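RNA-dependent RNA polymerase (Taggert virus, PDB 6DX3) probably removes ubiquitin and related modifiers from conjugates through an OTU-family cysteine protease domain. Local coordinates at residues 115-120 and 139-144; 37-42 and 95-100; 77-82 and 101-106; 6-11 and 18-23. All coordinates share one frame; numbering follows the deposited sequence.

Contact 1: residues 115-120 and 139-144; sequences TVYIWH and LESINI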
loop_
_atom_site.group_PDB
_atom_site.type_symbol
_atom_site.label_atom_id
_atom_site.label_comp_id
_atom_site.label_asym_id
_atom_site.label_seq_id
_atom_site.Cartn_x
_atom_site.Cartn_y
_atom_site.Cartn_z
ATOM N N THR A 115 -5.127 8.052 -1.497
ATOM C CA THR A 115 -4.311 7.928 -0.300
ATOM C C THR A 115 -4.292 6.477 0.162
ATOM O O THR A 115 -5.316 5.788 0.126
ATOM C CB THR A 115 -4.844 8.837 0.809
ATOM O OG1 THR A 115 -4.811 10.200 0.367
ATOM C CG2 THR A 115 -4.006 8.702 2.068
ATOM N N VAL A 116 -3.114 6.010 0.573
ATOM C CA VAL A 116 -2.930 4.640 1.039
ATOM C C VAL A 116 -2.269 4.667 2.408
ATOM O O VAL A 116 -1.219 5.296 2.584
ATOM C CB VAL A 116 -2.088 3.802 0.057
ATOM C CG1 VAL A 116 -1.902 2.391 0.601
ATOM C CG2 VAL A 116 -2.746 3.764 -1.316
ATOM N N TYR A 117 -2.886 3.990 3.372
ATOM C CA TYR A 117 -2.290 3.740 4.677
ATOM C C TYR A 117 -1.693 2.340 4.668
ATOM O O TYR A 117 -2.348 1.389 4.228
ATOM C CB TYR A 117 -3.327 3.847 5.797
ATOM C CG TYR A 117 -3.854 5.238 6.087
ATOM C CD1 TYR A 117 -3.816 5.753 7.375
ATOM C CD2 TYR A 117 -4.413 6.021 5.085
ATOM C CE1 TYR A 117 -4.304 7.014 7.655
ATOM C CE2 TYR A 117 -4.902 7.283 5.354
ATOM C CZ TYR A 117 -4.845 7.774 6.641
ATOM O OH TYR A 117 -5.330 9.031 6.921
ATOM N N ILE A 118 -0.461 2.213 5.152
ATOM C CA ILE A 118 0.205 0.921 5.286
ATOM C C ILE A 118 0.439 0.683 6.770
ATOM O O ILE A 118 1.300 1.330 7.383
ATOM C CB ILE A 118 1.523 0.853 4.505
ATOM C CG1 ILE A 118 1.331 1.343 3.069
ATOM C CG2 ILE A 118 2.063 -0.570 4.509
ATOM C CD1 ILE A 118 2.608 1.293 2.242
ATOM N N TRP A 119 -0.322 -0.241 7.348
ATOM C CA TRP A 119 -0.220 -0.555 8.766
ATOM C C TRP A 119 0.745 -1.719 8.960
ATOM O O TRP A 119 0.585 -2.775 8.342
ATOM C CB TRP A 119 -1.594 -0.897 9.344
ATOM C CG TRP A 119 -2.628 0.166 9.097
ATOM C CD1 TRP A 119 -3.297 0.407 7.930
ATOM C CD2 TRP A 119 -3.110 1.130 10.043
ATOM N NE1 TRP A 119 -4.164 1.462 8.091
ATOM C CE2 TRP A 119 -4.071 1.921 9.378
ATOM C CE3 TRP A 119 -2.823 1.401 11.384
ATOM C CZ2 TRP A 119 -4.746 2.965 10.011
ATOM C CZ3 TRP A 119 -3.495 2.437 12.011
ATOM C CH2 TRP A 119 -4.443 3.207 11.324
ATOM N N HIS A 120 1.743 -1.522 9.815
ATOM C CA HIS A 120 2.775 -2.527 10.029
ATOM C C HIS A 120 2.416 -3.398 11.226
ATOM O O HIS A 120 2.308 -2.901 12.352
ATOM C CB HIS A 120 4.141 -1.883 10.242
ATOM C CG HIS A 120 5.179 -2.841 10.735
ATOM N ND1 HIS A 120 5.504 -2.963 12.069
ATOM C CD2 HIS A 120 5.952 -3.737 10.076
ATOM C CE1 HIS A 120 6.438 -3.887 12.209
ATOM N NE2 HIS A 120 6.727 -4.373 11.015
ATOM N N LEU A 139 -10.746 6.788 6.721
ATOM C CA LEU A 139 -11.958 6.120 6.261
ATOM C C LEU A 139 -12.243 6.334 4.779
ATOM O O LEU A 139 -13.080 5.616 4.222
ATOM C CB LEU A 139 -13.156 6.591 7.089
ATOM C CG LEU A 139 -13.123 6.184 8.565
ATOM C CD1 LEU A 139 -14.317 6.760 9.314
ATOM C CD2 LEU A 139 -13.077 4.669 8.702
ATOM N N GLU A 140 -11.585 7.295 4.128
ATOM C CA GLU A 140 -11.748 7.516 2.695
ATOM C C GLU A 140 -10.478 7.202 1.919
ATOM O O GLU A 140 -10.288 7.712 0.808
ATOM C CB GLU A 140 -12.201 8.950 2.423
ATOM C CG GLU A 140 -11.681 9.964 3.414
ATOM C CD GLU A 140 -12.455 11.262 3.362
ATOM O OE1 GLU A 140 -12.199 12.071 2.444
ATOM O OE2 GLU A 140 -13.323 11.471 4.235
ATOM N N SER A 141 -9.603 6.376 2.483
ATOM C CA SER A 141 -8.358 5.967 1.856
ATOM C C SER A 141 -8.296 4.446 1.788
ATOM O O SER A 141 -9.133 3.737 2.351
ATOM C CB SER A 141 -7.147 6.509 2.626
ATOM O OG SER A 141 -7.233 7.912 2.800
ATOM N N ILE A 142 -7.281 3.952 1.093
ATOM C CA ILE A 142 -6.987 2.526 1.057
ATOM C C ILE A 142 -6.115 2.181 2.256
ATOM O O ILE A 142 -5.075 2.811 2.484
ATOM C CB ILE A 142 -6.293 2.138 -0.257
ATOM C CG1 ILE A 142 -7.240 2.357 -1.443
ATOM C CG2 ILE A 142 -5.806 0.696 -0.193
ATOM C CD1 ILE A 142 -6.552 2.296 -2.786
ATOM N N ASN A 143 -6.540 1.191 3.032
ATOM C CA ASN A 143 -5.767 0.697 4.163
ATOM C C ASN A 143 -5.320 -0.727 3.871
ATOM O O ASN A 143 -6.137 -1.572 3.490
ATOM C CB ASN A 143 -6.586 0.751 5.454
ATOM C CG ASN A 143 -6.974 2.165 5.838
ATOM O OD1 ASN A 143 -6.276 2.825 6.610
ATOM N ND2 ASN A 143 -8.092 2.643 5.298
ATOM N N ILE A 144 -4.020 -0.982 4.026
ATOM C CA ILE A 144 -3.461 -2.315 3.862
ATOM C C ILE A 144 -2.594 -2.631 5.073
ATOM O O ILE A 144 -2.153 -1.741 5.803
ATOM C CB ILE A 144 -2.647 -2.470 2.557
ATOM C CG1 ILE A 144 -1.419 -1.565 2.568
ATOM C CG2 ILE A 144 -3.505 -2.170 1.338
ATOM C CD1 ILE A 144 -0.571 -1.703 1.330
HETATM O O HOH W 1 -8.129 8.568 -1.212
#
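Val116 to Ile118 pair in parallel register with Ile142 to Ile144, the short strand axes 4.6 Å apart and only 16° from alignment, and four backbone hydrogen bonds join them, from Thr115 O with Ile142 N to Trp119 N with Ile144 O. On the face bearing Tyr117 and Asn143, the key side-chain bond runs from the indole NE1 of Trp119 to OD1 of Asn143, at 2.9 Å. The oxygen lies within 5° of the indole plane and accepts the N-H on a lone pair in its carbonyl plane, while ND2 of the same Asn143 amide donates to Met138 O. The same OD1 sits 3.2 Å from Tyr117 CB, and Ser141 OG reaches the edge of the Tyr117 ring, 3.5 Å from CE2; the hydroxyls of Tyr117 and Ser141 bond to Asp136 O and Pro137 O, respectively. The reverse face carries the aliphatic Val116, Ile118, Ile142 and Ile144. Ile144 sets CG1 between its backbone N and carbonyl carbon (chi1 64°), and from there CD1 extends to Ile118 CG1, 4.0 Å away, while Val116 CG2 meets Ile142 CB. The chemistry is thus divided by face: one amide, gripped at both ends and so fixed in rotation, satisfies a buried indole N-H, whereas the other face offers aliphatic surface to helix 102-112.

Contact 2: residues 37-42 and 95-100; sequences DGNCLY and KPNEWG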
loop_
_atom_site.group_PDB
_atom_site.type_symbol
_atom_site.label_atom_id
_atom_site.label_comp_id
_atom_site.label_asym_id
_atom_site.label_seq_id
_atom_site.Cartn_x
_atom_site.Cartn_y
_atom_site.Cartn_z
ATOM N N ASP A 37 0.870 -15.176 -2.235
ATOM C CA ASP A 37 1.928 -15.213 -3.234
ATOM C C ASP A 37 2.696 -13.894 -3.206
ATOM O O ASP A 37 2.433 -13.011 -2.387
ATOM C CB ASP A 37 1.360 -15.501 -4.628
ATOM C CG ASP A 37 0.217 -14.571 -5.010
ATOM O OD1 ASP A 37 0.135 -13.441 -4.484
ATOM O OD2 ASP A 37 -0.615 -14.983 -5.843
ATOM N N GLY A 38 3.657 -13.769 -4.118
ATOM C CA GLY A 38 4.431 -12.549 -4.246
ATOM C C GLY A 38 3.690 -11.368 -4.837
ATOM O O GLY A 38 4.275 -10.285 -4.936
ATOM N N ASN A 39 2.428 -11.536 -5.233
ATOM C CA ASN A 39 1.628 -10.451 -5.790
ATOM C C ASN A 39 0.707 -9.813 -4.755
ATOM O O ASN A 39 -0.116 -8.962 -5.111
ATOM C CB ASN A 39 0.797 -10.963 -6.973
ATOM C CG ASN A 39 1.647 -11.589 -8.065
ATOM O OD1 ASN A 39 2.667 -11.035 -8.476
ATOM N ND2 ASN A 39 1.226 -12.755 -8.542
ATOM N N CYS A 40 0.852 -10.190 -3.480
ATOM C CA CYS A 40 -0.123 -9.827 -2.454
ATOM C C CYS A 40 -0.267 -8.319 -2.278
ATOM O O CYS A 40 -1.357 -7.842 -1.938
ATOM C CB CYS A 40 0.270 -10.472 -1.127
ATOM S SG CYS A 40 1.946 -10.047 -0.629
ATOM N N LEU A 41 0.808 -7.551 -2.471
ATOM C CA LEU A 41 0.667 -6.098 -2.399
ATOM C C LEU A 41 -0.309 -5.601 -3.457
ATOM O O LEU A 41 -1.210 -4.805 -3.164
ATOM C CB LEU A 41 2.022 -5.407 -2.561
ATOM C CG LEU A 41 1.890 -3.880 -2.638
ATOM C CD1 LEU A 41 1.443 -3.304 -1.297
ATOM C CD2 LEU A 41 3.172 -3.214 -3.105
ATOM N N TYR A 42 -0.156 -6.081 -4.694
ATOM C CA TYR A 42 -1.015 -5.634 -5.785
ATOM C C TYR A 42 -2.436 -6.165 -5.641
ATOM O O TYR A 42 -3.389 -5.480 -6.025
ATOM C CB TYR A 42 -0.405 -6.050 -7.122
ATOM C CG TYR A 42 1.027 -5.592 -7.268
ATOM C CD1 TYR A 42 1.334 -4.239 -7.335
ATOM C CD2 TYR A 42 2.072 -6.504 -7.322
ATOM C CE1 TYR A 42 2.639 -3.804 -7.461
ATOM C CE2 TYR A 42 3.387 -6.078 -7.450
ATOM C CZ TYR A 42 3.662 -4.724 -7.517
ATOM O OH TYR A 42 4.958 -4.285 -7.643
ATOM N N LYS A 95 9.203 -8.638 -12.471
ATOM C CA LYS A 95 9.303 -10.086 -12.450
ATOM C C LYS A 95 8.008 -10.687 -11.912
ATOM O O LYS A 95 7.402 -10.131 -10.990
ATOM C CB LYS A 95 10.481 -10.531 -11.585
ATOM C CG LYS A 95 11.844 -10.297 -12.207
ATOM C CD LYS A 95 12.947 -10.788 -11.284
ATOM C CE LYS A 95 14.177 -11.222 -12.063
ATOM N NZ LYS A 95 14.817 -10.076 -12.763
ATOM N N PRO A 96 7.555 -11.811 -12.466
ATOM C CA PRO A 96 6.344 -12.451 -11.939
ATOM C C PRO A 96 6.542 -12.900 -10.502
ATOM O O PRO A 96 7.604 -13.405 -10.130
ATOM C CB PRO A 96 6.132 -13.643 -12.881
ATOM C CG PRO A 96 6.914 -13.308 -14.116
ATOM C CD PRO A 96 8.090 -12.516 -13.642
ATOM N N ASN A 97 5.504 -12.694 -9.690
ATOM C CA ASN A 97 5.464 -13.090 -8.281
ATOM C C ASN A 97 6.546 -12.411 -7.446
ATOM O O ASN A 97 6.938 -12.932 -6.396
ATOM C CB ASN A 97 5.562 -14.611 -8.126
ATOM C CG ASN A 97 4.208 -15.282 -8.129
ATOM O OD1 ASN A 97 3.439 -15.156 -7.174
ATOM N ND2 ASN A 97 3.906 -16.001 -9.203
ATOM N N GLU A 98 7.031 -11.254 -7.879
ATOM C CA GLU A 98 8.051 -10.519 -7.146
ATOM C C GLU A 98 7.404 -9.619 -6.103
ATOM O O GLU A 98 6.383 -8.975 -6.363
ATOM C CB GLU A 98 8.907 -9.694 -8.108
ATOM C CG GLU A 98 10.022 -8.904 -7.443
ATOM C CD GLU A 98 11.194 -9.769 -7.011
ATOM O OE1 GLU A 98 11.229 -10.969 -7.359
ATOM O OE2 GLU A 98 12.084 -9.241 -6.314
ATOM N N TRP A 99 8.012 -9.578 -4.920
ATOM C CA TRP A 99 7.442 -8.856 -3.789
ATOM C C TRP A 99 7.318 -7.365 -4.081
ATOM O O TRP A 99 8.290 -6.714 -4.477
ATOM C CB TRP A 99 8.312 -9.065 -2.552
ATOM C CG TRP A 99 8.213 -10.429 -1.966
ATOM C CD1 TRP A 99 9.191 -11.380 -1.929
ATOM C CD2 TRP A 99 7.072 -11.001 -1.322
ATOM N NE1 TRP A 99 8.726 -12.510 -1.298
ATOM C CE2 TRP A 99 7.426 -12.301 -0.918
ATOM C CE3 TRP A 99 5.784 -10.539 -1.047
ATOM C CZ2 TRP A 99 6.543 -13.138 -0.251
ATOM C CZ3 TRP A 99 4.910 -11.378 -0.390
ATOM C CH2 TRP A 99 5.289 -12.660 -0.001
ATOM N N GLY A 100 6.112 -6.823 -3.878
ATOM C CA GLY A 100 5.941 -5.385 -3.866
ATOM C C GLY A 100 6.277 -4.782 -2.509
ATOM O O GLY A 100 6.299 -5.468 -1.488
HETATM O O HOH W 2 3.453 -8.197 -3.247
HETATM O O HOH W 3 4.290 -9.267 -8.454
HETATM O O HOH W 4 3.615 -10.649 -11.320
HETATM O O HOH W 5 7.029 -6.448 -7.995
#
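Trp99 spreads one face of its indole under Gly38, whose CA stands over the six-membered ring, 4.0 Å from its centroid and 12° off the normal, in a CH-pi contact. At the ring's edge, in its plane, comes the sulfur of Cys40, with Cys40 SG 3.3 Å from Trp99 CZ3. The Tyr42 ring is approached edgewise by Glu98 O, and a water in the ring plane links the Tyr42 OH to that carbonyl. Asp37, Gly38, Asn39 and Cys40 form the sequence signature of OTU proteases, which makes Cys40 the probable nucleophile; its SG lies between its own backbone N and carbonyl carbon (chi1 55°), turned to the indole rim. Asp37 OD1 closes an Asx turn by accepting from Asn39 N at 3.1 Å. Backbones come close at Gly38, where CA points a nearly straight C-H at Asn97 O, 3.3 Å away, while its N makes only a weak bond to Asn97 OD1. Gly38 O and Glu98 O, both acceptors, are 2.9 Å apart; a water donating to Gly38 O and accepting from Leu41 N and Gly100 N ties the start of helix 40-49 to the loop at Gly100. Leu41 CD2 rests on Gly100 C at 3.5 Å. Around this junction, Tyr42 packs on helix 57-72, Leu41 reaches Glu104 and Val105 of helix 102-112, and Cys40 touches His150 at the start of strand 150-156.

Contact 3: residues 77-82 and 101-106; sequences EETKTT and SSLEVN
Glu78 spends both carboxylate oxygens on two side chains one helical turn apart. Glu78 OE1 accepts from Ser102 OG at 2.8 Å, met on its syn side and 21° out of the carboxylate plane. Glu78 OE2 accepts from Asn106 ND2, also at 2.8 Å, through its anti lone pair; the bond is nearly straight (173°) and lies close to the amide plane, although carboxylate and amide planes are strongly twisted against each other. A further bond, from outside the two segments, pairs OE2 with the hydroxyl of Tyr133, which also approaches Ser102 OG weakly. The amide of Asn106 is held at its other end as well, since OD1 bonds to Gln110 NE2. Glu78 gets there by an extended chain, with CG anti to the backbone N (chi1 -177°), and it slides past Leu103 in the opposite direction, its CG 3.8 Å from CD1. Leu103 carries the apolar packing: CD1 also touches Thr79 CG2 at 4.1 Å, and CD2 meets Thr82 CG2 at 3.7 Å, the latter two side chains crossing at about a right angle. Thr82 OG1 bonds to Thr79 O, a carbonyl that also receives Thr82 N, which holds Thr82 with its CG2 toward Leu103. The 3-10 segment 77-80 is in this way fastened to the first two turns of helix 102-112 by a buried acid with three partners. Lying beside a helix N-terminus, the carboxylate would probably be favoured in its charged form, with Ser102, Asn106 and the Tyr133 hydroxyl as neutral partners that could help stabilise it.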
loop_
_atom_site.group_PDB
_atom_site.type_symbol
_atom_site.label_atom_id
_atom_site.label_comp_id
_atom_site.label_asym_id
_atom_site.label_seq_id
_atom_site.Cartn_x
_atom_site.Cartn_y
_atom_site.Cartn_z
ATOM N N GLU A 77 11.330 11.102 -3.787
ATOM C CA GLU A 77 12.504 11.020 -2.920
ATOM C C GLU A 77 12.749 9.603 -2.422
ATOM O O GLU A 77 13.898 9.231 -2.161
ATOM C CB GLU A 77 12.361 11.973 -1.730
ATOM C CG GLU A 77 12.185 13.429 -2.116
ATOM C CD GLU A 77 13.335 13.954 -2.954
ATOM O OE1 GLU A 77 14.499 13.855 -2.511
ATOM O OE2 GLU A 77 13.077 14.459 -4.068
ATOM N N GLU A 78 11.692 8.802 -2.277
ATOM C CA GLU A 78 11.862 7.441 -1.780
ATOM C C GLU A 78 12.762 6.605 -2.684
ATOM O O GLU A 78 13.367 5.636 -2.213
ATOM C CB GLU A 78 10.495 6.765 -1.613
ATOM C CG GLU A 78 10.579 5.364 -1.027
ATOM C CD GLU A 78 9.305 4.918 -0.334
ATOM O OE1 GLU A 78 9.371 3.917 0.405
ATOM O OE2 GLU A 78 8.246 5.556 -0.525
ATOM N N THR A 79 12.892 6.968 -3.964
ATOM C CA THR A 79 13.777 6.213 -4.843
ATOM C C THR A 79 15.243 6.342 -4.447
ATOM O O THR A 79 16.044 5.472 -4.804
ATOM C CB THR A 79 13.611 6.660 -6.298
ATOM O OG1 THR A 79 14.199 7.953 -6.472
ATOM C CG2 THR A 79 12.136 6.708 -6.693
ATOM N N LYS A 80 15.610 7.384 -3.701
ATOM C CA LYS A 80 17.024 7.685 -3.501
ATOM C C LYS A 80 17.717 6.701 -2.565
ATOM O O LYS A 80 18.953 6.657 -2.541
ATOM C CB LYS A 80 17.181 9.115 -2.984
ATOM C CG LYS A 80 16.938 10.177 -4.053
ATOM C CD LYS A 80 16.734 11.549 -3.434
ATOM C CE LYS A 80 16.790 12.649 -4.483
ATOM N NZ LYS A 80 16.451 13.983 -3.906
ATOM N N THR A 81 16.965 5.901 -1.810
ATOM C CA THR A 81 17.552 4.913 -0.912
ATOM C C THR A 81 17.357 3.483 -1.414
ATOM O O THR A 81 17.437 2.536 -0.625
ATOM C CB THR A 81 16.976 5.064 0.496
ATOM O OG1 THR A 81 15.549 5.142 0.426
ATOM C CG2 THR A 81 17.513 6.325 1.157
ATOM N N THR A 82 17.109 3.307 -2.715
ATOM C CA THR A 82 16.969 1.975 -3.288
ATOM C C THR A 82 18.276 1.414 -3.830
ATOM O O THR A 82 18.414 0.189 -3.927
ATOM C CB THR A 82 15.936 1.980 -4.417
ATOM O OG1 THR A 82 16.417 2.786 -5.499
ATOM C CG2 THR A 82 14.606 2.530 -3.928
ATOM N N SER A 101 6.544 -3.478 -2.501
ATOM C CA SER A 101 6.998 -2.799 -1.291
ATOM C C SER A 101 6.350 -1.419 -1.225
ATOM O O SER A 101 5.515 -1.061 -2.061
ATOM C CB SER A 101 8.532 -2.717 -1.256
ATOM O OG SER A 101 9.012 -1.796 -2.225
ATOM N N SER A 102 6.754 -0.628 -0.227
ATOM C CA SER A 102 6.140 0.681 -0.014
ATOM C C SER A 102 6.424 1.644 -1.161
ATOM O O SER A 102 5.623 2.549 -1.419
ATOM C CB SER A 102 6.621 1.276 1.312
ATOM O OG SER A 102 7.997 1.618 1.252
ATOM N N LEU A 103 7.548 1.473 -1.861
ATOM C CA LEU A 103 7.845 2.355 -2.987
ATOM C C LEU A 103 6.850 2.160 -4.124
ATOM O O LEU A 103 6.518 3.123 -4.823
ATOM C CB LEU A 103 9.273 2.121 -3.482
ATOM C CG LEU A 103 9.684 2.909 -4.730
ATOM C CD1 LEU A 103 9.496 4.404 -4.513
ATOM C CD2 LEU A 103 11.125 2.599 -5.107
ATOM N N GLU A 104 6.368 0.932 -4.323
ATOM C CA GLU A 104 5.339 0.701 -5.331
ATOM C C GLU A 104 4.004 1.299 -4.905
ATOM O O GLU A 104 3.237 1.769 -5.755
ATOM C CB GLU A 104 5.193 -0.797 -5.603
ATOM C CG GLU A 104 6.384 -1.428 -6.324
ATOM C CD GLU A 104 7.626 -1.512 -5.453
ATOM O OE1 GLU A 104 8.509 -0.639 -5.588
ATOM O OE2 GLU A 104 7.716 -2.443 -4.630
ATOM N N VAL A 105 3.707 1.285 -3.604
ATOM C CA VAL A 105 2.548 2.022 -3.108
ATOM C C VAL A 105 2.731 3.510 -3.365
ATOM O O VAL A 105 1.794 4.207 -3.775
ATOM C CB VAL A 105 2.326 1.740 -1.612
ATOM C CG1 VAL A 105 1.182 2.591 -1.091
ATOM C CG2 VAL A 105 2.069 0.268 -1.367
ATOM N N ASN A 106 3.941 4.018 -3.118
ATOM C CA ASN A 106 4.256 5.417 -3.385
ATOM C C ASN A 106 3.887 5.798 -4.813
ATOM O O ASN A 106 3.163 6.774 -5.041
ATOM C CB ASN A 106 5.748 5.658 -3.121
ATOM C CG ASN A 106 6.102 7.132 -3.017
ATOM O OD1 ASN A 106 5.520 7.978 -3.699
ATOM N ND2 ASN A 106 7.077 7.444 -2.167
#

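Contact 4: residues 6-11 and 18-23; sequences NFDWHL and YSPVDL
Ser19 meets Asp8 with its hydroxyl: OG accepts from Asp8 N at 2.8 Å, along a fairly straight N-H (166°), and itself donates to Pro20 O. The torsion that puts OG anti to the backbone N (chi1 166°) turns it to the passing chain. A second polar meeting is at Tyr18 O, which takes two donors, His10 N at 2.6 Å and, from above the carbonyl plane, the imidazole ND1 of His10 at 3.3 Å. The oxygen lies in the imidazole plane, and Tyr18 N returns a bond to His10 O, so His10 and Tyr18 form an antiparallel hydrogen-bonded pair. Beyond these bonds come the rings. Ser19 CB sits over one face of the Trp9 indole, 4.0 Å from the centroid of its six-membered ring in a CH-pi contact, and Phe7 CB covers another part of that same face. Trp9 CZ2 in turn lies over the Phe7 ring, whose CD2 reaches Val21 CG1 at 4.0 Å. Together the bonds and rings close a beta hairpin, with strand 10-11 outermost in the sheet. Its partner, strand 17-24, is hydrogen-bonded on its far side to strand 126-133, from which Arg132 makes a cation-pi contact with Trp9 and Val130 packs against Phe7, Trp9 and Val21.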
loop_
_atom_site.group_PDB
_atom_site.type_symbol
_atom_site.label_atom_id
_atom_site.label_comp_id
_atom_site.label_asym_id
_atom_site.label_seq_id
_atom_site.Cartn_x
_atom_site.Cartn_y
_atom_site.Cartn_z
ATOM N N ASN A 6 -5.534 7.522 17.581
ATOM C CA ASN A 6 -4.793 8.770 17.705
ATOM C C ASN A 6 -3.443 8.633 17.011
ATOM O O ASN A 6 -2.638 7.768 17.370
ATOM C CB ASN A 6 -4.609 9.145 19.175
ATOM C CG ASN A 6 -5.832 9.822 19.760
ATOM O OD1 ASN A 6 -6.486 10.628 19.096
ATOM N ND2 ASN A 6 -6.147 9.500 21.009
ATOM N N PHE A 7 -3.203 9.484 16.020
ATOM C CA PHE A 7 -1.953 9.497 15.276
ATOM C C PHE A 7 -1.003 10.546 15.841
ATOM O O PHE A 7 -1.409 11.495 16.515
ATOM C CB PHE A 7 -2.197 9.784 13.790
ATOM C CG PHE A 7 -3.067 8.769 13.101
ATOM C CD1 PHE A 7 -4.386 9.063 12.798
ATOM C CD2 PHE A 7 -2.560 7.535 12.737
ATOM C CE1 PHE A 7 -5.188 8.139 12.157
ATOM C CE2 PHE A 7 -3.355 6.606 12.094
ATOM C CZ PHE A 7 -4.671 6.907 11.802
ATOM N N ASP A 8 0.285 10.359 15.548
ATOM C CA ASP A 8 1.328 11.355 15.793
ATOM C C ASP A 8 2.103 11.473 14.483
ATOM O O ASP A 8 3.184 10.902 14.326
ATOM C CB ASP A 8 2.223 10.962 16.970
ATOM C CG ASP A 8 3.310 11.983 17.243
ATOM O OD1 ASP A 8 4.385 11.589 17.741
ATOM O OD2 ASP A 8 3.089 13.177 16.954
ATOM N N TRP A 9 1.533 12.212 13.534
ATOM C CA TRP A 9 2.057 12.224 12.176
ATOM C C TRP A 9 3.379 12.975 12.101
ATOM O O TRP A 9 3.536 14.055 12.677
ATOM C CB TRP A 9 1.047 12.860 11.220
ATOM C CG TRP A 9 -0.171 12.026 10.970
ATOM C CD1 TRP A 9 -1.457 12.333 11.310
ATOM C CD2 TRP A 9 -0.222 10.749 10.320
ATOM N NE1 TRP A 9 -2.305 11.326 10.913
ATOM C CE2 TRP A 9 -1.571 10.343 10.304
ATOM C CE3 TRP A 9 0.740 9.909 9.751
ATOM C CZ2 TRP A 9 -1.980 9.137 9.741
ATOM C CZ3 TRP A 9 0.330 8.710 9.193
ATOM C CH2 TRP A 9 -1.016 8.336 9.194
ATOM N N HIS A 10 4.333 12.396 11.377
ATOM C CA HIS A 10 5.581 13.056 11.016
ATOM C C HIS A 10 5.694 13.056 9.499
ATOM O O HIS A 10 5.773 11.989 8.881
ATOM C CB HIS A 10 6.789 12.348 11.635
ATOM C CG HIS A 10 6.716 12.208 13.123
ATOM N ND1 HIS A 10 6.023 11.190 13.740
ATOM C CD2 HIS A 10 7.257 12.951 14.117
ATOM C CE1 HIS A 10 6.136 11.314 15.051
ATOM N NE2 HIS A 10 6.879 12.376 15.306
ATOM N N LEU A 11 5.687 14.243 8.899
ATOM C CA LEU A 11 5.938 14.346 7.468
ATOM C C LEU A 11 7.427 14.163 7.210
ATOM O O LEU A 11 8.253 14.909 7.746
ATOM C CB LEU A 11 5.459 15.689 6.928
ATOM C CG LEU A 11 5.854 15.931 5.471
ATOM C CD1 LEU A 11 5.056 14.996 4.574
ATOM C CD2 LEU A 11 5.627 17.380 5.077
ATOM N N TYR A 18 4.512 9.455 8.579
ATOM C CA TYR A 18 4.824 8.352 9.477
ATOM C C TYR A 18 4.234 8.652 10.845
ATOM O O TYR A 18 4.286 9.792 11.312
ATOM C CB TYR A 18 6.341 8.140 9.599
ATOM C CG TYR A 18 6.770 7.169 10.686
ATOM C CD1 TYR A 18 7.008 5.834 10.393
ATOM C CD2 TYR A 18 6.960 7.592 11.997
ATOM C CE1 TYR A 18 7.410 4.945 11.374
ATOM C CE2 TYR A 18 7.358 6.709 12.988
ATOM C CZ TYR A 18 7.583 5.387 12.669
ATOM O OH TYR A 18 7.985 4.501 13.646
ATOM N N SER A 19 3.693 7.619 11.495
ATOM C CA SER A 19 3.125 7.788 12.817
ATOM C C SER A 19 3.216 6.492 13.609
ATOM O O SER A 19 2.833 5.434 13.086
ATOM C CB SER A 19 1.664 8.235 12.733
ATOM O OG SER A 19 1.019 8.095 13.987
ATOM N N PRO A 20 3.716 6.527 14.840
ATOM C CA PRO A 20 3.562 5.364 15.717
ATOM C C PRO A 20 2.117 5.226 16.164
ATOM O O PRO A 20 1.398 6.215 16.333
ATOM C CB PRO A 20 4.486 5.681 16.897
ATOM C CG PRO A 20 4.531 7.178 16.935
ATOM C CD PRO A 20 4.458 7.621 15.492
ATOM N N VAL A 21 1.683 3.976 16.327
ATOM C CA VAL A 21 0.342 3.656 16.803
ATOM C C VAL A 21 0.432 2.467 17.750
ATOM O O VAL A 21 1.478 1.832 17.896
ATOM C CB VAL A 21 -0.648 3.345 15.655
ATOM C CG1 VAL A 21 -0.814 4.539 14.728
ATOM C CG2 VAL A 21 -0.200 2.117 14.879
ATOM N N ASP A 22 -0.693 2.175 18.404
ATOM C CA ASP A 22 -0.849 1.005 19.276
ATOM C C ASP A 22 -2.279 0.517 19.060
ATOM O O ASP A 22 -3.203 0.939 19.763
ATOM C CB ASP A 22 -0.579 1.334 20.739
ATOM C CG ASP A 22 -0.949 0.191 21.674
ATOM O OD1 ASP A 22 -0.128 -0.740 21.822
ATOM O OD2 ASP A 22 -2.055 0.227 22.257
ATOM N N LEU A 23 -2.462 -0.369 18.083
ATOM C CA LEU A 23 -3.794 -0.633 17.562
ATOM C C LEU A 23 -4.068 -2.119 17.374
ATOM O O LEU A 23 -3.283 -2.847 16.760
ATOM C CB LEU A 23 -4.012 0.133 16.234
ATOM C CG LEU A 23 -5.246 -0.205 15.401
ATOM C CD1 LEU A 23 -5.957 1.060 14.951
ATOM C CD2 LEU A 23 -4.826 -1.015 14.186
#

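How the contacts relate
The central sheet and helix 102-112 bring most of these contacts together. Contact 1 lies nearest the centre of the chain, and its aliphatic face packs on the helix of contact 3, with Val116 CG1 3.5 Å from Val105 CG1. Contact 2, which carries the probable nucleophile, joins the same core through Leu41: its CD1 is 3.7 Å from Ile144 CD1 and 3.6 Å from Val105 CG2. On the sheet's other face, the aromatic rings of contact 4 meet those of contact 1, Trp119 CH2 lying 3.7 Å from Phe7 CE2. Contact 4 is remote from the probable active site, its centre about 27 Å from that of contact 2 and on the opposite side of the chain's centre, with nearest atoms about 16 Å apart.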